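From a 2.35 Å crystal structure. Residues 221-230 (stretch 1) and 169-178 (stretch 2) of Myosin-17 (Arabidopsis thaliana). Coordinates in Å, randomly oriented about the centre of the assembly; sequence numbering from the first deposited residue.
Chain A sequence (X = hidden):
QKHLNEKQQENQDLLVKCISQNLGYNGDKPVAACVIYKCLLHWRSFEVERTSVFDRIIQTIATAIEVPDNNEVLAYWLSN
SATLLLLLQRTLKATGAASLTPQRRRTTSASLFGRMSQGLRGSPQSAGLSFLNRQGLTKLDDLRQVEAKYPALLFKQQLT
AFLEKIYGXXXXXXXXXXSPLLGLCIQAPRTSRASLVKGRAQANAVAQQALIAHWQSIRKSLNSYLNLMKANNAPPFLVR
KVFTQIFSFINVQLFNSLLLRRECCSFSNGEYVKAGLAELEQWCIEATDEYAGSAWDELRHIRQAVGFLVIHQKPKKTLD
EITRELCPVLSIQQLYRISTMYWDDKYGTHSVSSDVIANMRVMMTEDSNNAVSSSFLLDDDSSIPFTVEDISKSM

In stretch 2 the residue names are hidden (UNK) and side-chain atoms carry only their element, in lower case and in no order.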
# COMPACT_ATOMS: atom_id res chain seq x y z
N SER A 221 -5.09 13.56 -1.60
CA SER A 221 -4.45 12.53 -2.45
C SER A 221 -4.82 11.13 -1.93
O SER A 221 -5.13 10.26 -2.76
CB SER A 221 -2.96 12.72 -2.53
OG SER A 221 -2.65 13.90 -3.26
N LEU A 222 -4.80 10.92 -0.61
CA LEU A 222 -5.20 9.63 0.01
C LEU A 222 -6.65 9.31 -0.39
O LEU A 222 -6.89 8.17 -0.82
CB LEU A 222 -5.06 9.71 1.54
CG LEU A 222 -3.64 9.80 2.09
CD1 LEU A 222 -3.66 9.87 3.61
CD2 LEU A 222 -2.79 8.63 1.63
N ASN A 223 -7.55 10.29 -0.28
CA ASN A 223 -9.01 10.14 -0.53
C ASN A 223 -9.26 9.88 -2.03
O ASN A 223 -10.16 9.07 -2.33
CB ASN A 223 -9.81 11.36 -0.05
CG ASN A 223 -10.22 11.29 1.40
OD1 ASN A 223 -10.33 10.20 1.97
ND2 ASN A 223 -10.46 12.43 2.02
N SER A 224 -8.53 10.55 -2.92
CA SER A 224 -8.61 10.35 -4.39
C SER A 224 -8.44 8.87 -4.71
O SER A 224 -9.34 8.29 -5.37
CB SER A 224 -7.58 11.17 -5.12
OG SER A 224 -7.70 12.54 -4.78
N TYR A 225 -7.34 8.27 -4.25
CA TYR A 225 -6.97 6.85 -4.52
C TYR A 225 -7.97 5.93 -3.82
O TYR A 225 -8.37 4.93 -4.43
CB TYR A 225 -5.51 6.59 -4.12
CG TYR A 225 -4.50 7.15 -5.08
CD1 TYR A 225 -4.26 8.51 -5.16
CD2 TYR A 225 -3.78 6.33 -5.93
CE1 TYR A 225 -3.34 9.04 -6.04
CE2 TYR A 225 -2.85 6.84 -6.82
CZ TYR A 225 -2.63 8.21 -6.88
OH TYR A 225 -1.72 8.74 -7.74
N LEU A 226 -8.39 6.28 -2.60
CA LEU A 226 -9.43 5.52 -1.85
C LEU A 226 -10.72 5.46 -2.69
O LEU A 226 -11.23 4.34 -2.90
CB LEU A 226 -9.68 6.18 -0.49
CG LEU A 226 -10.77 5.54 0.37
CD1 LEU A 226 -10.52 4.06 0.58
CD2 LEU A 226 -10.89 6.25 1.71
N ASN A 227 -11.20 6.61 -3.17
CA ASN A 227 -12.49 6.74 -3.90
C ASN A 227 -12.38 6.06 -5.28
O ASN A 227 -13.40 5.50 -5.74
CB ASN A 227 -12.93 8.20 -4.02
CG ASN A 227 -13.29 8.82 -2.69
OD1 ASN A 227 -13.87 8.16 -1.83
ND2 ASN A 227 -12.96 10.09 -2.51
N LEU A 228 -11.20 6.12 -5.90
CA LEU A 228 -10.91 5.52 -7.23
C LEU A 228 -10.97 3.99 -7.14
O LEU A 228 -11.37 3.35 -8.13
CB LEU A 228 -9.53 5.97 -7.71
CG LEU A 228 -9.02 5.33 -9.00
CD1 LEU A 228 -9.95 5.63 -10.16
CD2 LEU A 228 -7.61 5.81 -9.31
N MET A 229 -10.56 3.43 -6.00
CA MET A 229 -10.55 1.96 -5.76
C MET A 229 -11.93 1.52 -5.24
O MET A 229 -12.29 0.35 -5.49
CB MET A 229 -9.46 1.59 -4.76
CG MET A 229 -8.06 1.69 -5.36
SD MET A 229 -6.77 1.08 -4.25
CE MET A 229 -6.85 2.30 -2.94
N LYS A 230 -12.67 2.41 -4.58
CA LYS A 230 -14.06 2.15 -4.13
C LYS A 230 -14.99 2.16 -5.35
O LYS A 230 -15.89 1.30 -5.40
CB LYS A 230 -14.47 3.18 -3.06
CG LYS A 230 -13.82 2.97 -1.71
CD LYS A 230 -14.15 4.04 -0.69
CE LYS A 230 -15.58 3.95 -0.20
NZ LYS A 230 -15.82 4.86 0.95
N UNK A 169 2.12 -0.71 -8.60
CA UNK A 169 2.11 0.54 -9.42
C UNK A 169 1.14 1.56 -8.83
O UNK A 169 1.51 2.75 -8.79
c UNK A 169 2.04 0.03 -14.32
s UNK A 169 2.34 -1.27 -13.12
c UNK A 169 2.88 -0.30 -11.70
c UNK A 169 1.72 0.24 -10.88
N UNK A 170 -0.04 1.13 -8.38
CA UNK A 170 -1.03 1.99 -7.67
C UNK A 170 -0.34 2.58 -6.44
O UNK A 170 -0.32 3.83 -6.31
c UNK A 170 -3.14 0.88 -8.56
c UNK A 170 -4.26 -0.12 -8.32
c UNK A 170 -3.14 1.96 -6.28
c UNK A 170 -2.31 1.21 -7.31
N UNK A 171 0.21 1.72 -5.58
CA UNK A 171 0.90 2.10 -4.32
C UNK A 171 2.05 3.08 -4.63
O UNK A 171 2.12 4.12 -3.96
n UNK A 171 4.09 -0.43 -2.97
n UNK A 171 5.66 -1.77 -3.97
n UNK A 171 4.57 -2.51 -2.09
c UNK A 171 2.29 1.14 -2.38
c UNK A 171 4.77 -1.57 -3.01
c UNK A 171 3.09 -0.08 -1.97
c UNK A 171 1.42 0.85 -3.60
N UNK A 172 2.91 2.74 -5.58
CA UNK A 172 4.12 3.53 -5.92
C UNK A 172 3.69 4.86 -6.56
O UNK A 172 4.32 5.89 -6.23
o UNK A 172 6.51 0.78 -6.67
c UNK A 172 5.10 2.70 -6.78
c UNK A 172 5.81 1.58 -6.02
o UNK A 172 5.65 1.50 -4.77
N UNK A 173 2.64 4.87 -7.38
CA UNK A 173 2.06 6.11 -7.98
C UNK A 173 1.61 7.07 -6.87
O UNK A 173 1.86 8.29 -7.01
c UNK A 173 0.88 5.82 -8.91
c UNK A 173 1.29 5.35 -10.29
o UNK A 173 2.47 5.24 -10.60
n UNK A 173 0.31 5.06 -11.14
N UNK A 174 0.95 6.54 -5.83
CA UNK A 174 0.48 7.32 -4.65
C UNK A 174 1.69 7.84 -3.87
O UNK A 174 1.65 9.02 -3.47
c UNK A 174 -0.96 7.04 -2.50
c UNK A 174 -0.43 6.43 -3.80
c UNK A 174 -2.03 6.14 -1.89
c UNK A 174 -1.52 8.43 -2.71
N UNK A 175 2.72 7.00 -3.67
CA UNK A 175 4.00 7.38 -3.01
C UNK A 175 4.63 8.58 -3.73
O UNK A 175 5.06 9.51 -3.04
c UNK A 175 4.75 5.14 -1.93
c UNK A 175 5.59 3.03 -0.81
c UNK A 175 4.99 6.21 -3.00
c UNK A 175 5.92 4.18 -1.74
n UNK A 175 6.75 2.12 -0.62
N UNK A 176 4.67 8.55 -5.06
CA UNK A 176 5.28 9.60 -5.92
C UNK A 176 4.49 10.91 -5.81
O UNK A 176 5.11 11.98 -5.96
c UNK A 176 5.40 9.82 -9.81
c UNK A 176 6.50 9.85 -10.84
c UNK A 176 5.33 9.11 -7.38
c UNK A 176 5.88 10.10 -8.40
n UNK A 176 6.11 9.13 -12.08
N UNK A 177 3.18 10.83 -5.56
CA UNK A 177 2.27 12.00 -5.51
C UNK A 177 2.42 12.72 -4.16
O UNK A 177 2.41 13.97 -4.18
o UNK A 177 -2.44 12.78 -5.77
c UNK A 177 -1.51 12.32 -6.48
o UNK A 177 -1.69 11.54 -7.44
c UNK A 177 0.82 11.57 -5.75
c UNK A 177 -0.09 12.72 -6.14
N UNK A 178 2.54 11.98 -3.06
CA UNK A 178 2.59 12.55 -1.67
C UNK A 178 4.05 12.74 -1.23
O UNK A 178 4.25 13.30 -0.14
c UNK A 178 2.48 10.35 -0.36
c UNK A 178 1.74 9.51 0.66
c UNK A 178 0.36 11.51 -1.13
c UNK A 178 1.80 11.69 -0.66

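Position 169 carries four side-chain atoms in an unbranched run, two carbons, a sulfur and a carbon. This is Met-169, partly exposed and out of reach of stretch 1, so its flexible thioether is under no packing demand from that helix.

At position 170 there are four carbons, forked at the first, with one arm two carbons long. The short arm approaches the ring of Tyr-225 and the sulfur of Met-229. The residue is Ile-170; its CG2 lies 4.4 Å from Tyr-225 CD2 and 4.3 Å from Met-229 SD, so a compact apolar branch fills space where no polar partner is on offer from stretch 1.

Position 171 has three carbons, a nitrogen, then a carbon bearing two more nitrogens, a guanidinium group. Arg-171 points away from stretch 1; its NH1 and NH2 are hydrogen-bonded elsewhere in the structure, and its NE faces the next residue in the chain.

The side chain at position 172 is two carbons, the second carrying two oxygens: a short carboxylate, out of reach of the other helix. As Asp-172 it forms a salt bridge with its neighbour, Arg-171 NE to Asp-172 OD1 at 3.1 Å, supplemented by a weak hydrogen bond from Arg-171 NH2.

Position 173 again has two carbons, but the second holds one oxygen and one nitrogen, an amide. Its CB comes within 4.1 Å of Tyr-225 OH. In Asn-173 the ND2 atom is hydrogen-bonded elsewhere in the structure, while the short side chain lines the site of the tyrosine.

Four carbons forked at the second mark position 174, with one terminal methyl over a face of the Tyr-225 ring. Leu-174 suits this place: Leu-174 CD1 is 3.9 Å from the centroid of the Tyr-225 ring and 21° off the normal, a CH-pi contact, and Leu-174 CD2 reaches Leu-222 CD2 at 4.4 Å.

Positions 175 and 176 each show four carbons in a row ending in nitrogen. These are Lys-175 and Lys-176, neither in contact with stretch 1; the former is partly exposed and can keep its amine near solvent, and the latter is exposed, a setting that suits a charged amine.

At position 177 three carbons end in two oxygens, and the carboxylate lies near the hydroxyls of both Ser-221 and Tyr-225. The residue is Glu-177. Tyr-225 OH donates to Glu-177 OE1 at 2.8 Å, and Ser-221 OG donates to Glu-177 OE2 at 2.8 Å, so one carboxylate, an oxygen for each, accepts from two hydroxyls a single turn apart.

Position 178 has four carbons forked at the first, one arm two carbons long. This is Ile-178, whose CG2 packs 3.8 Å from Ser-221 CB, a buried apolar contact beside the polar one.

The two helices run nearly antiparallel, at 158°, with axes 10.7 Å apart at closest approach. Tyr-225 is the knob, seated among Ile-170, Asn-173, Leu-174 and Glu-177. Leu-174 covers one face of the ring and Ile-170 CG2 packs near its CD2, while the carboxylate ties the hydroxyl and Ser-221 to the opposing helix.

Stretch 2 (169-178) MIRDNLKKEI
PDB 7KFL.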